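PDB 3LEW: SusD-like carbohydrate binding protein from Bacteroides vulgatus, which probably binds carbohydrate at the outer membrane, as a SusD-family protein thought to take part in nutrient binding. Local coordinates for residues Glu253-His258 with Met344-Ile349; Gln176-Leu181 with Ser210-Tyr215. All blocks are in the same frame, centred on the assembly; numbering follows the deposited sequence.

Two buried contacts of one chain illustrate how chemistry follows backbone geometry. Contact 1 joins a bulged strand pair to the start of helix 346-359, where main-chain donors and charged groups must be matched, so hydrogen bonds and a salt bridge work beside apolar packing. Contact 2 sets helix 170-187 against helix 202-215, whose backbones already satisfy their own hydrogen bonds; what remains is sparse van der Waals packing, burying about a third as much surface. The centres of contact 1 and contact 2 lie about 17 Å apart. The contacts share no element, yet they meet: Arg211, on the helix of contact 2, forms a salt bridge with Glu348, on the helix of contact 1.

Contact 1: residues Glu253-His258 with Met344-Ile349; sequences EWIWGH and MRVAEI
Ile255 overlaps the first turn of helix 346-359 with its CG1 branch and the tip of Met344, a selenomethionine, with CG2. A classic beta bulge puts it there. In the two-stranded antiparallel sheet of 254-258 and 341-345, Ile255 and Trp256 both face Met344, so the register slips by one residue between the Trp254-Arg345 and Trp256-Met344 pairs.

Met344 O serves both residues of the bulge. Ile255 N approaches Met344 O to 2.8 Å and Trp256 N approaches the same oxygen to 3.1 Å, each in the carbonyl plane; Met344 N returns a bond to Trp256 O. The Met344 side chain runs extended until chi3 (56°) bends it, bringing CE within 3.5 Å of Ile255 CG2, tighter than ordinary van der Waals contact. Crossing Val346 at about a right angle, Ile255 sets CG1 3.8 Å from Val346 CG2, and its CD1 ends 3.8 Å from Ile349 CG1.

Glu253 supplies the polar half. With CG anti to the backbone N (chi1 -152°) and the chain extended beyond it, OE2 arrives between the helix start and Arg345. Ala347 N donates to Glu253 OE2 over 3.0 Å, from above the carboxylate plane. At the guanidinium edge, Arg345 NH1 lies 2.8 Å from Glu253 OE2, a salt bridge whose hydrogen bond is weak, the N-H pointing well off the oxygen (125°). Both groups have their strongest polar partner elsewhere: Glu253 OE1 accepts from Met237 N and forms a salt bridge with Arg376, while Arg345 pairs with Glu405 and, through NH1, Glu401. The amino end of the helix would be expected to stabilise this buried negative charge. The main chain of Glu253 adds its own grip there, its O accepting from Val346 N at 2.9 Å, in the carbonyl plane.

Contact 2: residues Gln176-Leu181 with Ser210-Tyr215; sequences QSINDL and SRACLY
From CB, which points toward helix 202-215, the Ile178 side chain forks into two branches that straddle a sulphur. Its CG2, anti to the backbone N, lies 4.1 Å from Cys213 SG. The other branch begins with CG1, anti to the carbonyl carbon (chi1 -67°), and rests 4.0 Å from Ala212 CB, with Cys213 SG also close, roughly at a right angle to that contact. Because chi2 is extended (164°), CD1 continues outward across the neighbouring helix instead of folding back. There it touches Cys213 SG at 4.1 Å and comes within 4.1 Å of Ala212 O, so the tip lies against backbone as well as side chain. Ala216, just beyond the helix, also packs on Ile178.

Ala212 contributes a single methyl, and three side chains of the facing helix gather around it. Besides Ile178, Ser177 sets its OG 4.0 Å from Ala212 CB, and Leu181, one turn further on, places CD1 4.1 Å from the same carbon. The Ser177 hydroxyl approaches the methyl without bonding to it; its hydrogen bond is to Gly126 O of helix 111-135, which thus ties this buried polar atom to a third helix. In addition to Ile178, Cys213 touches Lys221 of helix 219-232, the next helix in the chain.

All these approaches are ordinary van der Waals contacts, few in number, and the segment axes remain 9.6 Å apart at their nearest. They run nearly antiparallel, at 152° between their N-to-C directions, as suits two helices consecutive in the chain. Such antiparallel pairing, with small and branched apolar side chains touching between neighbours, is in keeping with the TPR-like helical architecture of the SusD family.

Contact 1: residues Glu253-His258 with Met344-Ile349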
ATOM      1  N   GLU A 253     -13.890   1.832  -9.957  1.00 15.46           N
ATOM      2  CA  GLU A 253     -12.534   2.364  -9.992  1.00 15.17           C
ATOM      3  C   GLU A 253     -11.524   1.402  -9.372  1.00 14.31           C
ATOM      4  O   GLU A 253     -10.305   1.567  -9.516  1.00 14.18           O
ATOM      5  CB  GLU A 253     -12.493   3.735  -9.291  1.00 14.92           C
ATOM      6  CG  GLU A 253     -11.387   4.602  -9.866  1.00 16.07           C
ATOM      7  CD  GLU A 253     -10.987   5.776  -9.009  1.00 15.14           C
ATOM      8  OE1 GLU A 253     -11.817   6.710  -8.805  1.00 15.38           O
ATOM      9  OE2 GLU A 253      -9.832   5.783  -8.529  1.00 14.19           O
ATOM     10  N   TRP A 254     -11.995   0.429  -8.606  1.00 14.58           N
ATOM     11  CA  TRP A 254     -11.092  -0.564  -8.021  1.00 14.55           C
ATOM     12  C   TRP A 254     -10.692  -1.551  -9.103  1.00 14.40           C
ATOM     13  O   TRP A 254     -11.515  -2.300  -9.610  1.00 15.87           O
ATOM     14  CB  TRP A 254     -11.713  -1.321  -6.859  1.00 14.71           C
ATOM     15  CG  TRP A 254     -12.017  -0.564  -5.623  1.00 13.18           C
ATOM     16  CD1 TRP A 254     -12.395   0.766  -5.507  1.00 16.82           C
ATOM     17  CD2 TRP A 254     -12.066  -1.108  -4.294  1.00 13.90           C
ATOM     18  NE1 TRP A 254     -12.660   1.070  -4.180  1.00 14.75           N
ATOM     19  CE2 TRP A 254     -12.482  -0.059  -3.422  1.00 13.89           C
ATOM     20  CE3 TRP A 254     -11.813  -2.380  -3.760  1.00 15.02           C
ATOM     21  CZ2 TRP A 254     -12.657  -0.260  -2.063  1.00 13.98           C
ATOM     22  CZ3 TRP A 254     -12.019  -2.593  -2.401  1.00 14.80           C
ATOM     23  CH2 TRP A 254     -12.423  -1.514  -1.561  1.00 15.08           C
ATOM     24  N   ILE A 255      -9.406  -1.567  -9.412  1.00 13.97           N
ATOM     25  CA  ILE A 255      -8.819  -2.540 -10.322  1.00 15.09           C
ATOM     26  C   ILE A 255      -8.560  -3.860  -9.611  1.00 14.24           C
ATOM     27  O   ILE A 255      -8.770  -4.922 -10.183  1.00 14.39           O
ATOM     28  CB  ILE A 255      -7.501  -1.990 -10.880  1.00 15.38           C
ATOM     29  CG1 ILE A 255      -7.796  -0.735 -11.723  1.00 15.18           C
ATOM     30  CG2 ILE A 255      -6.796  -3.036 -11.727  1.00 16.35           C
ATOM     31  CD1 ILE A 255      -6.529   0.011 -12.162  1.00 15.26           C
ATOM     32  N   TRP A 256      -8.176  -3.781  -8.339  1.00 13.73           N
ATOM     33  CA  TRP A 256      -7.753  -4.942  -7.599  1.00 13.41           C
ATOM     34  C   TRP A 256      -8.106  -4.757  -6.152  1.00 13.65           C
ATOM     35  O   TRP A 256      -7.826  -3.695  -5.562  1.00 13.50           O
ATOM     36  CB  TRP A 256      -6.227  -5.091  -7.739  1.00 13.95           C
ATOM     37  CG  TRP A 256      -5.632  -6.445  -7.509  1.00 14.50           C
ATOM     38  CD1 TRP A 256      -6.217  -7.669  -7.715  1.00 17.64           C
ATOM     39  CD2 TRP A 256      -4.258  -6.719  -7.215  1.00 15.71           C
ATOM     40  NE1 TRP A 256      -5.308  -8.679  -7.520  1.00 14.72           N
ATOM     41  CE2 TRP A 256      -4.109  -8.126  -7.172  1.00 14.90           C
ATOM     42  CE3 TRP A 256      -3.150  -5.917  -6.920  1.00 18.01           C
ATOM     43  CZ2 TRP A 256      -2.884  -8.744  -6.867  1.00 18.20           C
ATOM     44  CZ3 TRP A 256      -1.970  -6.538  -6.607  1.00 17.86           C
ATOM     45  CH2 TRP A 256      -1.849  -7.929  -6.577  1.00 18.46           C
ATOM     46  N   GLY A 257      -8.688  -5.788  -5.570  1.00 14.34           N
ATOM     47  CA  GLY A 257      -9.036  -5.740  -4.186  1.00 13.32           C
ATOM     48  C   GLY A 257      -9.484  -7.076  -3.635  1.00 14.68           C
ATOM     49  O   GLY A 257      -9.756  -8.023  -4.376  1.00 16.63           O
ATOM     50  N   HIS A 258      -9.590  -7.149  -2.326  1.00 14.30           N
ATOM     51  CA  HIS A 258      -9.901  -8.404  -1.615  1.00 14.00           C
ATOM     52  C   HIS A 258     -11.291  -8.317  -0.951  1.00 14.90           C
ATOM     53  O   HIS A 258     -11.513  -7.512  -0.038  1.00 15.03           O
ATOM     54  CB  HIS A 258      -8.797  -8.689  -0.594  1.00 15.18           C
ATOM     55  CG  HIS A 258      -8.981  -9.929   0.216  1.00 16.89           C
ATOM     56  ND1 HIS A 258      -9.044 -11.182  -0.344  1.00 17.58           N
ATOM     57  CD2 HIS A 258      -9.075 -10.106   1.557  1.00 17.79           C
ATOM     58  CE1 HIS A 258      -9.199 -12.078   0.623  1.00 16.30           C
ATOM     59  NE2 HIS A 258      -9.203 -11.455   1.783  1.00 16.91           N
HETATM   60  N   MSE A 344      -5.586  -1.575  -5.513  1.00 14.32           N
HETATM   61  CA  MSE A 344      -5.187  -0.755  -6.674  1.00 13.73           C
HETATM   62  C   MSE A 344      -6.414  -0.126  -7.300  1.00 14.96           C
HETATM   63  O   MSE A 344      -7.380  -0.841  -7.583  1.00 15.42           O
HETATM   64  CB  MSE A 344      -4.441  -1.577  -7.722  1.00 14.03           C
HETATM   65  CG  MSE A 344      -3.884  -0.734  -8.784  1.00 13.14           C
HETATM   66 SE   MSE A 344      -2.568  -1.793  -9.850  0.75 17.94          SE
HETATM   67  CE  MSE A 344      -3.591  -3.163 -10.361  1.00 17.41           C
ATOM     68  N   ARG A 345      -6.374   1.197  -7.523  1.00 13.82           N
ATOM     69  CA  ARG A 345      -7.440   1.921  -8.193  1.00 12.92           C
ATOM     70  C   ARG A 345      -6.931   2.645  -9.438  1.00 12.67           C
ATOM     71  O   ARG A 345      -5.731   2.957  -9.576  1.00 14.72           O
ATOM     72  CB  ARG A 345      -8.025   2.979  -7.252  1.00 12.80           C
ATOM     73  CG  ARG A 345      -8.537   2.420  -5.998  1.00 15.91           C
ATOM     74  CD  ARG A 345      -9.350   3.487  -5.257  1.00 16.50           C
ATOM     75  NE  ARG A 345      -8.547   4.505  -4.579  1.00 15.26           N
ATOM     76  CZ  ARG A 345      -8.557   5.812  -4.830  1.00 16.23           C
ATOM     77  NH1 ARG A 345      -9.281   6.352  -5.812  1.00 15.82           N
ATOM     78  NH2 ARG A 345      -7.857   6.620  -4.031  1.00 16.34           N
ATOM     79  N   VAL A 346      -7.863   2.968 -10.319  1.00 12.43           N
ATOM     80  CA  VAL A 346      -7.516   3.712 -11.535  1.00 12.93           C
ATOM     81  C   VAL A 346      -6.854   5.076 -11.207  1.00 13.30           C
ATOM     82  O   VAL A 346      -5.941   5.499 -11.918  1.00 14.02           O
ATOM     83  CB  VAL A 346      -8.725   3.910 -12.474  1.00 12.72           C
ATOM     84  CG1 VAL A 346      -8.241   4.614 -13.841  1.00 12.85           C
ATOM     85  CG2 VAL A 346      -9.425   2.544 -12.794  1.00 12.53           C
ATOM     86  N   ALA A 347      -7.281   5.764 -10.157  1.00 13.24           N
ATOM     87  CA  ALA A 347      -6.654   7.021  -9.818  1.00 12.66           C
ATOM     88  C   ALA A 347      -5.137   6.903  -9.649  1.00 13.64           C
ATOM     89  O   ALA A 347      -4.415   7.840  -9.991  1.00 14.02           O
ATOM     90  CB  ALA A 347      -7.277   7.641  -8.518  1.00 13.43           C
ATOM     91  N   GLU A 348      -4.654   5.824  -9.038  1.00 12.81           N
ATOM     92  CA  GLU A 348      -3.221   5.603  -8.920  1.00 13.46           C
ATOM     93  C   GLU A 348      -2.546   5.523 -10.284  1.00 13.75           C
ATOM     94  O   GLU A 348      -1.400   5.964 -10.435  1.00 13.98           O
ATOM     95  CB  GLU A 348      -2.947   4.324  -8.110  1.00 13.53           C
ATOM     96  CG  GLU A 348      -1.446   4.047  -7.913  1.00 14.68           C
ATOM     97  CD  GLU A 348      -1.117   2.637  -7.450  1.00 16.81           C
ATOM     98  OE1 GLU A 348      -2.011   1.858  -7.096  1.00 15.74           O
ATOM     99  OE2 GLU A 348       0.096   2.294  -7.481  1.00 15.07           O
ATOM    100  N   ILE A 349      -3.232   4.915 -11.265  1.00 13.05           N
ATOM    101  CA  ILE A 349      -2.673   4.777 -12.623  1.00 13.69           C
ATOM    102  C   ILE A 349      -2.560   6.135 -13.284  1.00 13.37           C
ATOM    103  O   ILE A 349      -1.554   6.410 -13.925  1.00 12.96           O
ATOM    104  CB  ILE A 349      -3.482   3.788 -13.493  1.00 13.92           C
ATOM    105  CG1 ILE A 349      -3.708   2.448 -12.756  1.00 14.78           C
ATOM    106  CG2 ILE A 349      -2.806   3.582 -14.846  1.00 14.36           C
ATOM    107  CD1 ILE A 349      -2.372   1.775 -12.242  1.00 14.47           C
TER

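Contact 2: residues Gln176-Leu181 with Ser210-Tyr215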
ATOM      1  N   GLN A 176      13.708  -8.554 -11.091  1.00 13.56           N
ATOM      2  CA  GLN A 176      12.975  -9.813 -10.957  1.00 13.85           C
ATOM      3  C   GLN A 176      11.475  -9.542 -10.978  1.00 14.17           C
ATOM      4  O   GLN A 176      10.750 -10.202 -11.699  1.00 14.01           O
ATOM      5  CB  GLN A 176      13.361 -10.535  -9.644  1.00 14.71           C
ATOM      6  CG  GLN A 176      12.683 -11.902  -9.428  1.00 15.76           C
ATOM      7  CD  GLN A 176      13.111 -12.906 -10.467  1.00 19.44           C
ATOM      8  OE1 GLN A 176      14.317 -13.076 -10.708  1.00 19.51           O
ATOM      9  NE2 GLN A 176      12.146 -13.569 -11.113  1.00 24.31           N
ATOM     10  N   SER A 177      11.032  -8.540 -10.244  1.00 13.38           N
ATOM     11  CA  SER A 177       9.608  -8.178 -10.224  1.00 14.17           C
ATOM     12  C   SER A 177       9.108  -7.825 -11.619  1.00 14.26           C
ATOM     13  O   SER A 177       8.112  -8.394 -12.132  1.00 13.78           O
ATOM     14  CB  SER A 177       9.394  -7.001  -9.281  1.00 14.83           C
ATOM     15  OG  SER A 177       8.051  -6.563  -9.272  1.00 15.72           O
ATOM     16  N   ILE A 178       9.817  -6.904 -12.265  1.00 13.98           N
ATOM     17  CA  ILE A 178       9.446  -6.432 -13.589  1.00 13.16           C
ATOM     18  C   ILE A 178       9.484  -7.580 -14.596  1.00 13.58           C
ATOM     19  O   ILE A 178       8.528  -7.736 -15.375  1.00 13.99           O
ATOM     20  CB  ILE A 178      10.285  -5.254 -14.014  1.00 13.06           C
ATOM     21  CG1 ILE A 178       9.972  -4.030 -13.131  1.00 14.19           C
ATOM     22  CG2 ILE A 178      10.072  -4.882 -15.490  1.00 14.38           C
ATOM     23  CD1 ILE A 178      11.026  -2.918 -13.234  1.00 13.82           C
ATOM     24  N   ASN A 179      10.519  -8.431 -14.544  1.00 13.29           N
ATOM     25  CA  ASN A 179      10.571  -9.548 -15.470  1.00 14.80           C
ATOM     26  C   ASN A 179       9.424 -10.541 -15.316  1.00 14.50           C
ATOM     27  O   ASN A 179       8.844 -10.988 -16.328  1.00 15.13           O
ATOM     28  CB  ASN A 179      11.889 -10.273 -15.379  1.00 15.31           C
ATOM     29  CG  ASN A 179      12.150 -11.127 -16.582  1.00 20.90           C
ATOM     30  OD1 ASN A 179      12.391 -10.618 -17.708  1.00 27.21           O
ATOM     31  ND2 ASN A 179      12.133 -12.431 -16.376  1.00 24.08           N
ATOM     32  N   ASP A 180       9.093 -10.884 -14.073  1.00 14.51           N
ATOM     33  CA  ASP A 180       7.953 -11.761 -13.788  1.00 14.68           C
ATOM     34  C   ASP A 180       6.667 -11.170 -14.341  1.00 14.27           C
ATOM     35  O   ASP A 180       5.874 -11.880 -14.945  1.00 13.18           O
ATOM     36  CB  ASP A 180       7.781 -11.964 -12.269  1.00 15.00           C
ATOM     37  CG  ASP A 180       8.809 -12.901 -11.645  1.00 20.33           C
ATOM     38  OD1 ASP A 180       9.602 -13.528 -12.403  1.00 21.70           O
ATOM     39  OD2 ASP A 180       8.809 -12.989 -10.363  1.00 23.01           O
ATOM     40  N   LEU A 181       6.452  -9.881 -14.117  1.00 13.69           N
ATOM     41  CA  LEU A 181       5.235  -9.210 -14.555  1.00 13.57           C
ATOM     42  C   LEU A 181       5.169  -9.051 -16.112  1.00 14.85           C
ATOM     43  O   LEU A 181       4.094  -9.225 -16.725  1.00 14.95           O
ATOM     44  CB  LEU A 181       5.131  -7.857 -13.857  1.00 13.20           C
ATOM     45  CG  LEU A 181       4.751  -7.947 -12.365  1.00 14.44           C
ATOM     46  CD1 LEU A 181       5.195  -6.692 -11.597  1.00 14.58           C
ATOM     47  CD2 LEU A 181       3.258  -8.178 -12.161  1.00 14.03           C
ATOM     48  N   SER A 210       3.022  -1.017 -14.055  1.00 14.23           N
ATOM     49  CA  SER A 210       3.128   0.452 -14.034  1.00 15.11           C
ATOM     50  C   SER A 210       3.752   0.913 -12.733  1.00 14.97           C
ATOM     51  O   SER A 210       4.662   1.762 -12.709  1.00 15.41           O
ATOM     52  CB  SER A 210       1.714   1.085 -14.161  1.00 14.46           C
ATOM     53  OG  SER A 210       1.228   0.821 -15.466  1.00 18.81           O
ATOM     54  N   ARG A 211       3.235   0.374 -11.619  1.00 13.96           N
ATOM     55  CA  ARG A 211       3.754   0.682 -10.301  1.00 14.47           C
ATOM     56  C   ARG A 211       5.231   0.250 -10.170  1.00 13.32           C
ATOM     57  O   ARG A 211       6.101   1.014  -9.766  1.00 12.84           O
ATOM     58  CB  ARG A 211       2.903  -0.037  -9.238  1.00 14.16           C
ATOM     59  CG  ARG A 211       3.293   0.339  -7.825  1.00 15.14           C
ATOM     60  CD  ARG A 211       2.541  -0.506  -6.795  1.00 14.32           C
ATOM     61  NE  ARG A 211       1.107  -0.196  -6.746  1.00 14.24           N
ATOM     62  CZ  ARG A 211       0.233  -0.824  -5.932  1.00 18.15           C
ATOM     63  NH1 ARG A 211       0.617  -1.828  -5.149  1.00 18.61           N
ATOM     64  NH2 ARG A 211      -1.056  -0.480  -5.925  1.00 17.97           N
ATOM     65  N   ALA A 212       5.497  -0.997 -10.509  1.00 12.73           N
ATOM     66  CA  ALA A 212       6.854  -1.543 -10.375  1.00 12.72           C
ATOM     67  C   ALA A 212       7.889  -0.782 -11.194  1.00 12.43           C
ATOM     68  O   ALA A 212       8.998  -0.481 -10.710  1.00 12.24           O
ATOM     69  CB  ALA A 212       6.868  -3.072 -10.745  1.00 13.44           C
ATOM     70  N   CYS A 213       7.522  -0.435 -12.430  1.00 12.36           N
ATOM     71  CA  CYS A 213       8.389   0.303 -13.273  1.00 12.03           C
ATOM     72  C   CYS A 213       8.604   1.705 -12.786  1.00 13.03           C
ATOM     73  O   CYS A 213       9.719   2.179 -12.853  1.00 12.59           O
ATOM     74  CB  CYS A 213       7.887   0.312 -14.706  1.00 13.22           C
ATOM     75  SG  CYS A 213       8.013  -1.323 -15.524  1.00 15.45           S
ATOM     76  N   LEU A 214       7.575   2.344 -12.253  1.00 12.68           N
ATOM     77  CA  LEU A 214       7.767   3.647 -11.617  1.00 13.32           C
ATOM     78  C   LEU A 214       8.766   3.580 -10.453  1.00 13.41           C
ATOM     79  O   LEU A 214       9.686   4.414 -10.351  1.00 14.05           O
ATOM     80  CB  LEU A 214       6.429   4.231 -11.140  1.00 13.24           C
ATOM     81  CG  LEU A 214       6.536   5.670 -10.602  1.00 13.31           C
ATOM     82  CD1 LEU A 214       6.555   6.640 -11.806  1.00 15.20           C
ATOM     83  CD2 LEU A 214       5.340   6.011  -9.655  1.00 14.52           C
ATOM     84  N   TYR A 215       8.558   2.627  -9.534  1.00 13.00           N
ATOM     85  CA  TYR A 215       9.401   2.522  -8.367  1.00 12.83           C
ATOM     86  C   TYR A 215      10.849   2.190  -8.704  1.00 13.19           C
ATOM     87  O   TYR A 215      11.760   2.676  -8.037  1.00 12.79           O
ATOM     88  CB  TYR A 215       8.839   1.470  -7.413  1.00 13.18           C
ATOM     89  CG  TYR A 215       7.497   1.778  -6.776  1.00 14.40           C
ATOM     90  CD1 TYR A 215       6.760   2.924  -7.073  1.00 16.35           C
ATOM     91  CD2 TYR A 215       6.956   0.891  -5.855  1.00 16.19           C
ATOM     92  CE1 TYR A 215       5.548   3.167  -6.464  1.00 16.16           C
ATOM     93  CE2 TYR A 215       5.752   1.158  -5.251  1.00 15.14           C
ATOM     94  CZ  TYR A 215       5.052   2.279  -5.547  1.00 17.86           C
ATOM     95  OH  TYR A 215       3.809   2.489  -4.966  1.00 15.90           O
TER